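Local atomic coordinates of natterin-like protein (Lethenteron camtschaticum, PDB entry 6IUL), a protein that probably binds carbohydrate through a jacalin-like lectin domain and forms membrane pores through an aerolysin-type domain, acting as a cytotoxic immune protein. Residues K76-W81 and I92-S97. Residues are numbered along the deposited sequence; the frame is centred on the assembly and turned at random.
Sequences KSLSLW and IKFITS
Lys76 and Ile95 meet at a classic beta bulge in an antiparallel hairpin of the jacalin-like lectin domain: Lys76 and Ser77 both face Ile95, whose O accepts from both amides, Lys76 N at 2.9 Å and Ser77 N at 3.2 Å. Both donors lie in the carbonyl plane. On from the bulge the pairing is regular, the strand axes running at 175°, and Ser79 and Lys93 exchange two nearly straight backbone bonds, Ser79 N to Lys93 O measuring 2.8 Å. Lys76 has the most surface buried here. Its chain bends at chi3 (74°), and CE lies 3.7 Å from Ile95 CG2; the ammonium has a long, weak ion pair with Glu170 of the second subunit. Ile95 also sets CB against Ser77 OG at 3.6 Å. On the opposite face, Leu78, Leu80 and Ile92 pack together and onto Phe140 of strand 135-155, Leu80 CD2 lying 3.8 Å from Ile92 CG1. Lys93 shares its face with Ser79, whose OG bonds Glu114, and runs fully extended to a cation-pi contact with Phe103. At its base, CB of Lys93 abuts the Trp81 ring in plane, 3.7 Å from the rim atom CZ3.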
loop_
_atom_site.group_PDB
_atom_site.type_symbol
_atom_site.label_atom_id
_atom_site.label_comp_id
_atom_site.label_asym_id
_atom_site.label_seq_id
_atom_site.Cartn_x
_atom_site.Cartn_y
_atom_site.Cartn_z
ATOM N N LYS A 76 10.792 17.647 -19.450
ATOM C CA LYS A 76 9.927 17.418 -20.587
ATOM C C LYS A 76 10.554 17.894 -21.902
ATOM O O LYS A 76 10.343 17.327 -22.990
ATOM C CB LYS A 76 8.582 18.116 -20.309
ATOM C CG LYS A 76 7.696 18.349 -21.501
ATOM C CD LYS A 76 6.344 18.888 -21.020
ATOM C CE LYS A 76 6.463 20.327 -20.577
ATOM N NZ LYS A 76 5.131 20.930 -20.416
ATOM N N SER A 77 11.306 18.970 -21.824
ATOM C CA SER A 77 11.978 19.517 -23.017
ATOM C C SER A 77 13.216 20.284 -22.587
ATOM O O SER A 77 13.282 20.808 -21.501
ATOM C CB SER A 77 11.032 20.425 -23.815
ATOM O OG SER A 77 10.684 21.575 -23.071
ATOM N N LEU A 78 14.193 20.317 -23.460
ATOM C CA LEU A 78 15.439 21.015 -23.250
ATOM C C LEU A 78 15.905 21.621 -24.565
ATOM O O LEU A 78 15.859 20.969 -25.583
ATOM C CB LEU A 78 16.487 20.029 -22.772
ATOM C CG LEU A 78 17.944 20.571 -22.725
ATOM C CD1 LEU A 78 18.128 21.406 -21.496
ATOM C CD2 LEU A 78 18.949 19.439 -22.698
ATOM N N SER A 79 16.371 22.852 -24.522
ATOM C CA SER A 79 17.017 23.490 -25.652
ATOM C C SER A 79 18.342 24.065 -25.245
ATOM O O SER A 79 18.495 24.586 -24.155
ATOM C CB SER A 79 16.145 24.627 -26.169
ATOM O OG SER A 79 15.017 24.081 -26.819
ATOM N N LEU A 80 19.305 23.954 -26.134
ATOM C CA LEU A 80 20.579 24.571 -25.975
ATOM C C LEU A 80 20.850 25.491 -27.172
ATOM O O LEU A 80 20.385 25.233 -28.296
ATOM C CB LEU A 80 21.651 23.508 -25.889
ATOM C CG LEU A 80 21.500 22.510 -24.734
ATOM C CD1 LEU A 80 22.541 21.420 -24.878
ATOM C CD2 LEU A 80 21.649 23.193 -23.391
ATOM N N TRP A 81 21.583 26.584 -26.908
ATOM C CA TRP A 81 22.006 27.552 -27.923
ATOM C C TRP A 81 23.505 27.770 -27.834
ATOM O O TRP A 81 24.110 27.780 -26.740
ATOM C CB TRP A 81 21.373 28.898 -27.673
ATOM C CG TRP A 81 19.959 29.067 -28.008
ATOM C CD1 TRP A 81 19.452 29.683 -29.088
ATOM C CD2 TRP A 81 18.838 28.707 -27.182
ATOM N NE1 TRP A 81 18.056 29.695 -29.017
ATOM C CE2 TRP A 81 17.670 29.118 -27.851
ATOM C CE3 TRP A 81 18.719 28.050 -25.957
ATOM C CZ2 TRP A 81 16.411 28.894 -27.359
ATOM C CZ3 TRP A 81 17.485 27.840 -25.454
ATOM C CH2 TRP A 81 16.318 28.275 -26.161
ATOM N N ILE A 92 20.904 27.798 -21.948
ATOM C CA ILE A 92 20.228 26.573 -21.582
ATOM C C ILE A 92 18.784 26.921 -21.191
ATOM O O ILE A 92 18.536 27.821 -20.400
ATOM C CB ILE A 92 20.878 25.964 -20.334
ATOM C CG1 ILE A 92 22.334 25.617 -20.607
ATOM C CG2 ILE A 92 20.104 24.730 -19.858
ATOM C CD1 ILE A 92 23.155 25.412 -19.349
ATOM N N LYS A 93 17.829 26.200 -21.753
ATOM C CA LYS A 93 16.473 26.274 -21.311
ATOM C C LYS A 93 15.864 24.877 -21.140
ATOM O O LYS A 93 15.955 24.054 -22.032
ATOM C CB LYS A 93 15.657 27.045 -22.337
ATOM C CG LYS A 93 14.189 27.160 -21.961
ATOM C CD LYS A 93 13.459 28.084 -22.915
ATOM C CE LYS A 93 11.988 28.164 -22.554
ATOM N NZ LYS A 93 11.281 29.021 -23.552
ATOM N N PHE A 94 15.179 24.648 -20.015
ATOM C CA PHE A 94 14.340 23.462 -19.932
ATOM C C PHE A 94 13.028 23.731 -19.271
ATOM O O PHE A 94 12.885 24.689 -18.557
ATOM C CB PHE A 94 15.073 22.275 -19.268
ATOM C CG PHE A 94 15.531 22.539 -17.845
ATOM C CD1 PHE A 94 14.630 22.429 -16.801
ATOM C CD2 PHE A 94 16.861 22.747 -17.551
ATOM C CE1 PHE A 94 15.038 22.574 -15.464
ATOM C CE2 PHE A 94 17.287 22.923 -16.227
ATOM C CZ PHE A 94 16.369 22.844 -15.165
ATOM N N ILE A 95 12.075 22.849 -19.556
ATOM C CA ILE A 95 10.777 22.875 -18.940
ATOM C C ILE A 95 10.543 21.500 -18.342
ATOM O O ILE A 95 10.807 20.476 -18.999
ATOM C CB ILE A 95 9.675 23.203 -19.978
ATOM C CG1 ILE A 95 9.912 24.594 -20.578
ATOM C CG2 ILE A 95 8.301 23.229 -19.269
ATOM C CD1 ILE A 95 9.094 24.887 -21.806
ATOM N N THR A 96 10.054 21.461 -17.119
ATOM C CA THR A 96 9.857 20.190 -16.434
ATOM C C THR A 96 8.483 19.603 -16.636
ATOM O O THR A 96 7.586 20.238 -17.232
ATOM C CB THR A 96 10.091 20.295 -14.936
ATOM O OG1 THR A 96 8.984 20.971 -14.335
ATOM C CG2 THR A 96 11.400 21.077 -14.676
ATOM N N SER A 97 8.328 18.375 -16.128
ATOM C CA SER A 97 7.064 17.651 -16.181
ATOM C C SER A 97 5.979 18.348 -15.385
ATOM O O SER A 97 4.808 18.067 -15.609
ATOM C CB SER A 97 7.258 16.208 -15.652
ATOM O OG SER A 97 7.788 16.239 -14.359
#